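Local structure of beta-Ala-His dipeptidase (Homo sapiens, 3DLJ) at residues A[203-208]-A[472-477]; A[147-152]-A[465-470]; A[451-454]-A[460-463]. The protein hydrolyses Xaa-His dipeptides, above all carnosine and anserine, using two zinc ions per subunit. One frame throughout, in Å; residues are numbered along the deposited sequence.

Contact 1: A[203-208]-A[472-477]; sequences VISDNL and KLFAAF. With ZN (zinc ion), chain D.
Two phenylalanines of the helix 464-482 reach the end of strand 201-204 in different ways. The side chains of Val203 and Phe477 run alongside each other, pointing opposite ways: methyl CG2 of Val203 comes obliquely to the ring and lies 3.4 Å from CE2 of Phe477. CG1 of Val203 is anti to the backbone N (chi1 176°), which leaves CG2 beside that N, on the side of Phe477. A branched valine suits this strand, which is bonded on both flanks, through Val203 on one and Ile204 on the other, because it can face the helix through a methyl.

Ser205, just past the strand, meets Phe474 at the ring edge. Its OG lies in the ring plane, 3.4 Å from CZ of Phe474, and CB touches the same carbon at 3.6 Å. The ring offers C-H groups here, not its pi face, so a hydroxyl oxygen is tolerated; the polar need of that hydroxyl is met by the carbonyl of Ile446. Trp151, on helix 141-160, packs edge-to-face with the Phe474 ring.

Beyond Ser205 the chain leaves the sheet, and Asp206 OD2 binds a zinc ion at 1.8 Å, together with His110 and Asp143. The amide N of Asp206 also donates to OD1 of Asn207, 3.2 Å away. Metal ligands on loops at strand ends are characteristic of the alpha/beta catalytic domain of M20 peptidases. The buried contact itself has no hydrogen bond across it, which implies that it rests mainly on van der Waals fit, while directional bonds and the metal govern the adjoining loop.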
ATOM      1  N   VAL A 203      -3.884  -4.385  13.878  1.00 37.14           N
ATOM      2  CA  VAL A 203      -4.017  -3.061  13.269  1.00 36.08           C
ATOM      3  C   VAL A 203      -3.002  -2.872  12.136  1.00 35.09           C
ATOM      4  O   VAL A 203      -1.848  -3.295  12.234  1.00 34.10           O
ATOM      5  CB  VAL A 203      -3.816  -1.918  14.323  1.00 36.21           C
ATOM      6  CG1 VAL A 203      -3.858  -0.524  13.655  1.00 37.02           C
ATOM      7  CG2 VAL A 203      -4.843  -2.005  15.416  1.00 36.28           C
ATOM      8  N   ILE A 204      -3.464  -2.255  11.054  1.00 34.65           N
ATOM      9  CA  ILE A 204      -2.615  -1.828   9.943  1.00 34.34           C
ATOM     10  C   ILE A 204      -2.955  -0.366   9.694  1.00 34.20           C
ATOM     11  O   ILE A 204      -4.129   0.009   9.669  1.00 33.99           O
ATOM     12  CB  ILE A 204      -2.858  -2.663   8.640  1.00 34.22           C
ATOM     13  CG1 ILE A 204      -2.602  -4.166   8.877  1.00 34.10           C
ATOM     14  CG2 ILE A 204      -2.019  -2.104   7.426  1.00 34.31           C
ATOM     15  CD1 ILE A 204      -2.978  -5.072   7.668  1.00 34.54           C
ATOM     16  N   SER A 205      -1.932   0.456   9.519  1.00 34.34           N
ATOM     17  CA  SER A 205      -2.122   1.848   9.184  1.00 35.13           C
ATOM     18  C   SER A 205      -1.282   2.171   7.949  1.00 35.93           C
ATOM     19  O   SER A 205      -0.166   2.696   8.050  1.00 36.71           O
ATOM     20  CB  SER A 205      -1.717   2.733  10.375  1.00 35.28           C
ATOM     21  OG  SER A 205      -2.084   4.094  10.179  1.00 33.49           O
ATOM     22  N   ASP A 206      -1.806   1.863   6.772  1.00 36.24           N
ATOM     23  CA  ASP A 206      -1.033   2.065   5.557  1.00 36.39           C
ATOM     24  C   ASP A 206      -1.948   2.381   4.400  1.00 36.80           C
ATOM     25  O   ASP A 206      -1.943   1.710   3.365  1.00 37.31           O
ATOM     26  CB  ASP A 206      -0.184   0.828   5.266  1.00 36.35           C
ATOM     27  CG  ASP A 206       0.937   1.098   4.245  1.00 38.72           C
ATOM     28  OD1 ASP A 206       1.136   2.282   3.848  1.00 38.16           O
ATOM     29  OD2 ASP A 206       1.601   0.106   3.828  1.00 39.16           O
ATOM     30  N   ASN A 207      -2.753   3.414   4.587  1.00 37.33           N
ATOM     31  CA  ASN A 207      -3.767   3.797   3.611  1.00 37.37           C
ATOM     32  C   ASN A 207      -4.249   5.204   3.876  1.00 37.45           C
ATOM     33  O   ASN A 207      -3.877   5.810   4.890  1.00 37.51           O
ATOM     34  CB  ASN A 207      -4.918   2.780   3.547  1.00 37.72           C
ATOM     35  CG  ASN A 207      -5.499   2.444   4.903  1.00 38.46           C
ATOM     36  OD1 ASN A 207      -4.819   1.934   5.815  1.00 39.21           O
ATOM     37  ND2 ASN A 207      -6.787   2.681   5.028  1.00 41.43           N
ATOM     38  N   LEU A 208      -5.028   5.741   2.942  1.00 37.50           N
ATOM     39  CA  LEU A 208      -5.345   7.152   2.920  1.00 37.64           C
ATOM     40  C   LEU A 208      -6.834   7.453   3.145  1.00 38.37           C
ATOM     41  O   LEU A 208      -7.703   6.625   2.851  1.00 37.12           O
ATOM     42  CB  LEU A 208      -4.911   7.740   1.576  1.00 37.54           C
ATOM     43  CG  LEU A 208      -3.510   7.416   1.046  1.00 38.55           C
ATOM     44  CD1 LEU A 208      -3.285   8.176  -0.233  1.00 38.05           C
ATOM     45  CD2 LEU A 208      -2.414   7.707   2.066  1.00 35.48           C
ATOM     46  N   LYS A 472      -1.963  10.861  18.478  1.00 28.92           N
ATOM     47  CA  LYS A 472      -3.037  10.960  19.469  1.00 29.73           C
ATOM     48  C   LYS A 472      -4.168   9.959  19.262  1.00 30.13           C
ATOM     49  O   LYS A 472      -4.722   9.417  20.243  1.00 29.68           O
ATOM     50  CB  LYS A 472      -3.615  12.368  19.480  1.00 29.78           C
ATOM     51  CG  LYS A 472      -2.669  13.381  20.039  1.00 30.53           C
ATOM     52  CD  LYS A 472      -2.930  14.718  19.410  1.00 32.61           C
ATOM     53  CE  LYS A 472      -2.116  15.785  20.057  1.00 31.29           C
ATOM     54  NZ  LYS A 472      -2.837  17.048  19.868  1.00 31.69           N
ATOM     55  N   LEU A 473      -4.509   9.730  17.991  1.00 30.36           N
ATOM     56  CA  LEU A 473      -5.517   8.756  17.606  1.00 30.64           C
ATOM     57  C   LEU A 473      -5.122   7.375  18.120  1.00 31.65           C
ATOM     58  O   LEU A 473      -5.940   6.657  18.721  1.00 32.47           O
ATOM     59  CB  LEU A 473      -5.683   8.714  16.078  1.00 30.87           C
ATOM     60  CG  LEU A 473      -6.618   7.648  15.498  1.00 29.51           C
ATOM     61  CD1 LEU A 473      -7.991   7.911  16.022  1.00 31.42           C
ATOM     62  CD2 LEU A 473      -6.640   7.684  13.990  1.00 31.29           C
ATOM     63  N   PHE A 474      -3.875   6.998  17.874  1.00 31.07           N
ATOM     64  CA  PHE A 474      -3.381   5.733  18.366  1.00 30.97           C
ATOM     65  C   PHE A 474      -3.407   5.653  19.905  1.00 31.02           C
ATOM     66  O   PHE A 474      -3.756   4.611  20.483  1.00 30.96           O
ATOM     67  CB  PHE A 474      -1.976   5.433  17.784  1.00 30.32           C
ATOM     68  CG  PHE A 474      -1.970   5.077  16.312  1.00 29.57           C
ATOM     69  CD1 PHE A 474      -3.063   4.433  15.711  1.00 29.51           C
ATOM     70  CD2 PHE A 474      -0.839   5.342  15.522  1.00 28.58           C
ATOM     71  CE1 PHE A 474      -3.041   4.079  14.338  1.00 28.26           C
ATOM     72  CE2 PHE A 474      -0.793   4.987  14.128  1.00 26.99           C
ATOM     73  CZ  PHE A 474      -1.892   4.355  13.549  1.00 29.43           C
ATOM     74  N   ALA A 475      -3.013   6.736  20.572  1.00 31.59           N
ATOM     75  CA  ALA A 475      -3.103   6.823  22.055  1.00 32.06           C
ATOM     76  C   ALA A 475      -4.540   6.566  22.596  1.00 32.40           C
ATOM     77  O   ALA A 475      -4.753   5.703  23.470  1.00 32.87           O
ATOM     78  CB  ALA A 475      -2.568   8.171  22.537  1.00 31.62           C
ATOM     79  N   ALA A 476      -5.521   7.288  22.055  1.00 32.51           N
ATOM     80  CA  ALA A 476      -6.930   7.076  22.402  1.00 33.07           C
ATOM     81  C   ALA A 476      -7.390   5.619  22.153  1.00 33.81           C
ATOM     82  O   ALA A 476      -8.173   5.050  22.940  1.00 34.12           O
ATOM     83  CB  ALA A 476      -7.818   8.061  21.627  1.00 32.55           C
ATOM     84  N   PHE A 477      -6.887   5.039  21.061  1.00 33.40           N
ATOM     85  CA  PHE A 477      -7.269   3.721  20.588  1.00 33.84           C
ATOM     86  C   PHE A 477      -6.816   2.623  21.548  1.00 34.37           C
ATOM     87  O   PHE A 477      -7.586   1.693  21.832  1.00 33.76           O
ATOM     88  CB  PHE A 477      -6.719   3.512  19.168  1.00 33.27           C
ATOM     89  CG  PHE A 477      -7.039   2.174  18.569  1.00 34.28           C
ATOM     90  CD1 PHE A 477      -8.343   1.850  18.183  1.00 34.86           C
ATOM     91  CD2 PHE A 477      -6.033   1.236  18.364  1.00 33.83           C
ATOM     92  CE1 PHE A 477      -8.636   0.616  17.596  1.00 33.15           C
ATOM     93  CE2 PHE A 477      -6.326  -0.004  17.789  1.00 34.83           C
ATOM     94  CZ  PHE A 477      -7.634  -0.312  17.404  1.00 32.88           C
TER
HETATM   95 ZN    ZN D2002       2.949   0.459   2.618  1.00 30.29          ZN

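Contact 2: A[147-152]-A[465-470]; sequences PVLAWI and WNYIEG
The Tyr467 ring presents an edge to Leu149: CB of that leucine lies near the ring plane, 3.5 Å from OH and 4.0 Å from CE1 of Tyr467. The backbone N of Ala150 comes to the ring obliquely, 3.9 Å from CE1 of Tyr467, while CB of Ala150 is 4.2 Å from CD1 of Tyr467. The indole of Trp465 is covered on one face within its own helix, where CG of Glu469 sits 3.5 Å above the plane, offset toward the rim; OD1 of Asn466 lies at its edge.

With CG anti to the backbone N (chi1 177°), the tyrosine extends across to the other helix, and the phenol oxygen continues to a hydrogen bond with the carbonyl of Phe27. A tyrosine suits the place: its ring fills apolar space while its far end finds a polar partner.

Segments 147-152 and 465-470 run in roughly the same direction, crossing at -29° with axes 9.0 Å apart, and their helices, 141-160 and 464-482, lie on the same side of the central sheet in the alpha/beta zinc-peptidase fold. Trp151 points away from this interface to stack on Phe107 of that sheet.

Small residues allow the close approach: CB of Ala150 rests 3.8 Å from O of Tyr467, and Gly470 has no side chain to intrude. Leu149, larger, also packs against Thr30 and Trp34 of helix 24-35.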
ATOM      1  N   PRO A 147       3.294   6.514   9.654  1.00 29.32           N
ATOM      2  CA  PRO A 147       2.358   5.784  10.515  1.00 29.33           C
ATOM      3  C   PRO A 147       2.987   4.735  11.458  1.00 29.78           C
ATOM      4  O   PRO A 147       2.470   4.514  12.549  1.00 31.16           O
ATOM      5  CB  PRO A 147       1.369   5.145   9.506  1.00 28.59           C
ATOM      6  CG  PRO A 147       1.495   5.936   8.279  1.00 27.19           C
ATOM      7  CD  PRO A 147       2.988   6.287   8.227  1.00 28.95           C
ATOM      8  N   VAL A 148       4.085   4.106  11.076  1.00 30.38           N
ATOM      9  CA  VAL A 148       4.783   3.236  12.030  1.00 30.14           C
ATOM     10  C   VAL A 148       5.291   4.047  13.221  1.00 30.39           C
ATOM     11  O   VAL A 148       5.147   3.627  14.380  1.00 30.78           O
ATOM     12  CB  VAL A 148       5.935   2.402  11.400  1.00 29.68           C
ATOM     13  CG1 VAL A 148       6.721   1.648  12.479  1.00 27.79           C
ATOM     14  CG2 VAL A 148       5.392   1.421  10.388  1.00 29.29           C
ATOM     15  N   LEU A 149       5.871   5.211  12.939  1.00 30.75           N
ATOM     16  CA  LEU A 149       6.429   6.068  14.003  1.00 29.64           C
ATOM     17  C   LEU A 149       5.355   6.717  14.838  1.00 29.01           C
ATOM     18  O   LEU A 149       5.559   6.913  16.017  1.00 29.53           O
ATOM     19  CB  LEU A 149       7.386   7.119  13.434  1.00 29.56           C
ATOM     20  CG  LEU A 149       8.823   6.603  13.251  1.00 31.60           C
ATOM     21  CD1 LEU A 149       9.684   7.603  12.457  1.00 30.72           C
ATOM     22  CD2 LEU A 149       9.466   6.291  14.619  1.00 30.00           C
ATOM     23  N   ALA A 150       4.226   7.063  14.224  1.00 28.25           N
ATOM     24  CA  ALA A 150       3.093   7.622  14.941  1.00 28.02           C
ATOM     25  C   ALA A 150       2.582   6.657  16.019  1.00 28.76           C
ATOM     26  O   ALA A 150       2.282   7.084  17.146  1.00 29.37           O
ATOM     27  CB  ALA A 150       1.983   8.002  13.985  1.00 27.11           C
ATOM     28  N   TRP A 151       2.496   5.375  15.661  1.00 29.21           N
ATOM     29  CA  TRP A 151       2.169   4.272  16.576  1.00 29.76           C
ATOM     30  C   TRP A 151       3.213   4.118  17.659  1.00 29.92           C
ATOM     31  O   TRP A 151       2.872   4.065  18.849  1.00 30.09           O
ATOM     32  CB  TRP A 151       2.018   2.935  15.798  1.00 29.06           C
ATOM     33  CG  TRP A 151       1.608   1.753  16.647  1.00 29.33           C
ATOM     34  CD1 TRP A 151       2.446   0.889  17.305  1.00 30.22           C
ATOM     35  CD2 TRP A 151       0.264   1.290  16.926  1.00 29.91           C
ATOM     36  NE1 TRP A 151       1.712  -0.066  17.984  1.00 29.90           N
ATOM     37  CE2 TRP A 151       0.379   0.142  17.756  1.00 29.25           C
ATOM     38  CE3 TRP A 151      -1.021   1.717  16.538  1.00 28.81           C
ATOM     39  CZ2 TRP A 151      -0.741  -0.578  18.213  1.00 29.33           C
ATOM     40  CZ3 TRP A 151      -2.143   0.992  16.999  1.00 28.17           C
ATOM     41  CH2 TRP A 151      -1.987  -0.135  17.823  1.00 29.54           C
ATOM     42  N   ILE A 152       4.487   4.056  17.252  1.00 30.28           N
ATOM     43  CA  ILE A 152       5.603   3.945  18.204  1.00 29.91           C
ATOM     44  C   ILE A 152       5.689   5.162  19.138  1.00 29.92           C
ATOM     45  O   ILE A 152       5.945   5.016  20.344  1.00 29.82           O
ATOM     46  CB  ILE A 152       6.968   3.688  17.491  1.00 30.64           C
ATOM     47  CG1 ILE A 152       7.057   2.230  17.009  1.00 30.38           C
ATOM     48  CG2 ILE A 152       8.156   4.051  18.416  1.00 30.07           C
ATOM     49  CD1 ILE A 152       8.184   1.950  15.985  1.00 29.83           C
ATOM     50  N   TRP A 465       0.126  17.568  10.548  1.00 31.97           N
ATOM     51  CA  TRP A 465      -1.103  17.442  11.320  1.00 32.30           C
ATOM     52  C   TRP A 465      -1.584  15.996  11.397  1.00 31.81           C
ATOM     53  O   TRP A 465      -1.948  15.519  12.483  1.00 32.03           O
ATOM     54  CB  TRP A 465      -2.173  18.336  10.727  1.00 33.80           C
ATOM     55  CG  TRP A 465      -3.458  18.404  11.484  1.00 35.08           C
ATOM     56  CD1 TRP A 465      -3.742  19.196  12.578  1.00 36.20           C
ATOM     57  CD2 TRP A 465      -4.672  17.711  11.164  1.00 36.66           C
ATOM     58  NE1 TRP A 465      -5.050  19.007  12.965  1.00 35.39           N
ATOM     59  CE2 TRP A 465      -5.643  18.105  12.118  1.00 35.84           C
ATOM     60  CE3 TRP A 465      -5.026  16.774  10.178  1.00 36.96           C
ATOM     61  CZ2 TRP A 465      -6.954  17.598  12.112  1.00 37.37           C
ATOM     62  CZ3 TRP A 465      -6.334  16.273  10.168  1.00 37.19           C
ATOM     63  CH2 TRP A 465      -7.282  16.693  11.126  1.00 36.86           C
ATOM     64  N   ASN A 466      -1.562  15.300  10.258  1.00 30.76           N
ATOM     65  CA  ASN A 466      -1.910  13.877  10.200  1.00 30.29           C
ATOM     66  C   ASN A 466      -0.986  12.989  11.017  1.00 29.95           C
ATOM     67  O   ASN A 466      -1.445  12.055  11.679  1.00 30.33           O
ATOM     68  CB  ASN A 466      -1.905  13.386   8.771  1.00 29.90           C
ATOM     69  CG  ASN A 466      -3.027  13.960   7.964  1.00 30.71           C
ATOM     70  OD1 ASN A 466      -3.163  15.170   7.841  1.00 31.37           O
ATOM     71  ND2 ASN A 466      -3.825  13.087   7.371  1.00 31.49           N
ATOM     72  N   TYR A 467       0.310  13.283  10.959  1.00 28.73           N
ATOM     73  CA  TYR A 467       1.328  12.532  11.683  1.00 28.76           C
ATOM     74  C   TYR A 467       1.222  12.714  13.203  1.00 28.57           C
ATOM     75  O   TYR A 467       1.335  11.756  13.953  1.00 29.12           O
ATOM     76  CB  TYR A 467       2.711  12.967  11.175  1.00 27.98           C
ATOM     77  CG  TYR A 467       3.917  12.360  11.855  1.00 28.58           C
ATOM     78  CD1 TYR A 467       4.099  10.963  11.908  1.00 29.18           C
ATOM     79  CD2 TYR A 467       4.914  13.179  12.403  1.00 26.02           C
ATOM     80  CE1 TYR A 467       5.230  10.397  12.510  1.00 27.72           C
ATOM     81  CE2 TYR A 467       6.047  12.628  12.992  1.00 26.83           C
ATOM     82  CZ  TYR A 467       6.206  11.221  13.042  1.00 28.79           C
ATOM     83  OH  TYR A 467       7.337  10.650  13.645  1.00 27.52           O
ATOM     84  N   ILE A 468       0.996  13.952  13.636  1.00 29.08           N
ATOM     85  CA  ILE A 468       0.908  14.306  15.052  1.00 29.16           C
ATOM     86  C   ILE A 468      -0.448  13.996  15.667  1.00 29.70           C
ATOM     87  O   ILE A 468      -0.518  13.370  16.728  1.00 30.55           O
ATOM     88  CB  ILE A 468       1.300  15.779  15.278  1.00 29.00           C
ATOM     89  CG1 ILE A 468       2.756  16.001  14.840  1.00 28.87           C
ATOM     90  CG2 ILE A 468       1.115  16.179  16.749  1.00 29.54           C
ATOM     91  CD1 ILE A 468       3.792  15.084  15.530  1.00 27.26           C
ATOM     92  N   GLU A 469      -1.525  14.410  14.999  1.00 30.05           N
ATOM     93  CA  GLU A 469      -2.878  14.067  15.426  1.00 29.40           C
ATOM     94  C   GLU A 469      -3.145  12.571  15.359  1.00 29.37           C
ATOM     95  O   GLU A 469      -3.933  12.050  16.156  1.00 29.36           O
ATOM     96  CB  GLU A 469      -3.918  14.836  14.611  1.00 29.76           C
ATOM     97  CG  GLU A 469      -3.905  16.364  14.880  1.00 30.81           C
ATOM     98  CD  GLU A 469      -4.100  16.749  16.371  1.00 31.98           C
ATOM     99  OE1 GLU A 469      -3.234  17.447  16.958  1.00 35.15           O
ATOM    100  OE2 GLU A 469      -5.116  16.362  16.964  1.00 32.23           O
ATOM    101  N   GLY A 470      -2.477  11.883  14.423  1.00 28.99           N
ATOM    102  CA  GLY A 470      -2.567  10.437  14.288  1.00 28.45           C
ATOM    103  C   GLY A 470      -1.891   9.690  15.413  1.00 29.01           C
ATOM    104  O   GLY A 470      -2.315   8.608  15.769  1.00 30.07           O
TER

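Contact 3: A[451-454]-A[460-463]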
ATOM      1  N   VAL A 451      -5.524  12.076   1.255  1.00 35.67           N
ATOM      2  CA  VAL A 451      -5.839  11.630  -0.106  1.00 34.88           C
ATOM      3  C   VAL A 451      -4.745  12.017  -1.096  1.00 35.00           C
ATOM      4  O   VAL A 451      -4.487  11.295  -2.068  1.00 34.98           O
ATOM      5  CB  VAL A 451      -7.248  12.211  -0.529  1.00 35.30           C
ATOM      6  CG1 VAL A 451      -7.210  13.738  -0.708  1.00 33.42           C
ATOM      7  CG2 VAL A 451      -7.796  11.508  -1.763  1.00 34.37           C
ATOM      8  N   ASP A 452      -4.069  13.141  -0.830  1.00 34.74           N
ATOM      9  CA  ASP A 452      -3.064  13.658  -1.751  1.00 34.34           C
ATOM     10  C   ASP A 452      -1.593  13.421  -1.334  1.00 34.45           C
ATOM     11  O   ASP A 452      -0.682  14.120  -1.786  1.00 34.09           O
ATOM     12  CB  ASP A 452      -3.331  15.131  -2.026  1.00 34.89           C
ATOM     13  CG  ASP A 452      -3.136  16.019  -0.786  1.00 35.20           C
ATOM     14  OD1 ASP A 452      -3.087  15.509   0.348  1.00 34.74           O
ATOM     15  OD2 ASP A 452      -3.026  17.246  -0.967  1.00 38.11           O
ATOM     16  N   ASP A 453      -1.368  12.411  -0.498  1.00 34.62           N
ATOM     17  CA  ASP A 453      -0.030  12.121   0.037  1.00 34.01           C
ATOM     18  C   ASP A 453       0.953  11.654  -1.018  1.00 34.40           C
ATOM     19  O   ASP A 453       2.143  11.825  -0.846  1.00 34.56           O
ATOM     20  CB  ASP A 453      -0.108  11.120   1.188  1.00 33.35           C
ATOM     21  CG  ASP A 453      -0.451  11.785   2.542  1.00 32.65           C
ATOM     22  OD1 ASP A 453      -0.701  12.990   2.605  1.00 31.69           O
ATOM     23  OD2 ASP A 453      -0.473  11.098   3.572  1.00 31.36           O
ATOM     24  N   GLY A 454       0.456  11.072  -2.115  1.00 35.34           N
ATOM     25  CA  GLY A 454       1.298  10.682  -3.246  1.00 34.11           C
ATOM     26  C   GLY A 454       2.212   9.502  -2.987  1.00 34.98           C
ATOM     27  O   GLY A 454       3.356   9.487  -3.437  1.00 34.75           O
ATOM     28  N   GLU A 460       6.103  12.459  -2.574  1.00 31.46           N
ATOM     29  CA  GLU A 460       5.408  11.866  -1.430  1.00 31.56           C
ATOM     30  C   GLU A 460       5.589  12.729  -0.176  1.00 31.42           C
ATOM     31  O   GLU A 460       6.658  13.250   0.060  1.00 31.44           O
ATOM     32  CB  GLU A 460       5.971  10.464  -1.130  1.00 30.93           C
ATOM     33  CG  GLU A 460       5.226   9.779   0.001  1.00 28.90           C
ATOM     34  CD  GLU A 460       5.785   8.449   0.399  1.00 30.13           C
ATOM     35  OE1 GLU A 460       6.612   7.844  -0.353  1.00 28.10           O
ATOM     36  OE2 GLU A 460       5.352   7.974   1.475  1.00 33.26           O
ATOM     37  N   LYS A 461       4.541  12.841   0.626  1.00 31.41           N
ATOM     38  CA  LYS A 461       4.582  13.568   1.900  1.00 30.82           C
ATOM     39  C   LYS A 461       3.629  12.882   2.874  1.00 30.58           C
ATOM     40  O   LYS A 461       2.780  12.076   2.470  1.00 30.24           O
ATOM     41  CB  LYS A 461       4.119  15.029   1.712  1.00 29.88           C
ATOM     42  CG  LYS A 461       2.731  15.082   1.073  1.00 31.55           C
ATOM     43  CD  LYS A 461       1.925  16.249   1.475  1.00 33.52           C
ATOM     44  CE  LYS A 461       0.534  16.231   0.845  1.00 33.73           C
ATOM     45  NZ  LYS A 461      -0.480  15.663   1.773  1.00 31.19           N
ATOM     46  N   ILE A 462       3.772  13.225   4.153  1.00 30.33           N
ATOM     47  CA  ILE A 462       2.696  13.120   5.100  1.00 29.59           C
ATOM     48  C   ILE A 462       2.524  14.519   5.685  1.00 30.20           C
ATOM     49  O   ILE A 462       3.526  15.228   5.893  1.00 29.84           O
ATOM     50  CB  ILE A 462       2.938  12.033   6.197  1.00 29.81           C
ATOM     51  CG1 ILE A 462       1.621  11.746   6.953  1.00 28.71           C
ATOM     52  CG2 ILE A 462       4.124  12.411   7.146  1.00 28.96           C
ATOM     53  CD1 ILE A 462       1.689  10.613   7.923  1.00 29.91           C
ATOM     54  N   ASN A 463       1.274  14.946   5.908  1.00 29.74           N
ATOM     55  CA  ASN A 463       1.040  16.199   6.635  1.00 30.75           C
ATOM     56  C   ASN A 463       1.466  16.101   8.103  1.00 30.48           C
ATOM     57  O   ASN A 463       1.188  15.101   8.761  1.00 29.44           O
ATOM     58  CB  ASN A 463      -0.436  16.640   6.556  1.00 31.04           C
ATOM     59  CG  ASN A 463      -0.919  16.806   5.128  1.00 33.53           C
ATOM     60  OD1 ASN A 463      -0.126  16.989   4.212  1.00 36.25           O
ATOM     61  ND2 ASN A 463      -2.227  16.750   4.934  1.00 35.47           N
TER
HETATM   62  O   HOH W   1      -1.064  13.336   5.110  1.00 29.07           O
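Lys461 sets CG between its own backbone N and carbonyl carbon (chi1 55°), and bends at chi2 and again at chi4 (97°) bring NZ to two carboxylates. Asp453 swings its carboxylate to the side of its backbone N, anti to the carbonyl carbon, and crosses the lysine at about a right angle. The ammonium group is thus gripped three times. OD1 of Asp453 receives it at 2.8 Å, nearly in line with the C-O bond; OD1 of Asp452 is met at 3.0 Å from above the carboxylate plane; and OD1 of Asn463 takes a third bond of 2.8 Å from NZ of Lys461. OD2 of Asp453 is hydrogen-bonded to OG1 of Thr142, on helix 141-160. Two acids around one lysine form a salt-bridge network whose like charges the ammonium probably offsets. With an alanine here instead of Lys461, Asp452 and Asp453 would probably lose their shared cation, and the amide of Asn463 would be freer to turn.

The backbone is joined as well: N of Lys461 donates to O of Asp453 at 3.0 Å, and CA of Glu460 makes a C-H...O contact of 3.3 Å with that same oxygen of Asp453. A water also donates to OD1 of Asp453 and accepts from N of Asn463. Gly454 turns the chain with a positive phi, which glycine readily adopts, before the zinc ligand His456. The Glu460 carboxylate makes a salt bridge to Arg139 and accepts hydrogen bonds from the N atoms of Gly140, Thr142 and Asp143, the last residue binding both zinc ions.

Strand 461-463 edges a three-stranded antiparallel sheet beside strand 135-137; Ile462 leans on helix 141-160, Val451 on helix 295-302, and the chain runs directly into helix 464-482.

How the contacts relate
Contacts 1 and 2 are buried and both use helix 464-482, which meets the end of strand 201-204 in one and helix 141-160 in the other. They touch directly where Phe474 packs against the backbone of Ala150 and Trp151. Contact 3 is only partly buried and precedes that helix in the chain; Ile462 reaches CB of Tyr467, linking it to contact 2, while Leu208 brushes Val451 from contact 1. The chemistry follows the place: the two interior contacts rely on apolar and aromatic surfaces without hydrogen bonds across them, whereas 451-454 and 460-463 are tied by charge, backbone bonding and water. Contact 1 carries a zinc ligand in its loop, and contact 3 lies beside the site through Glu460.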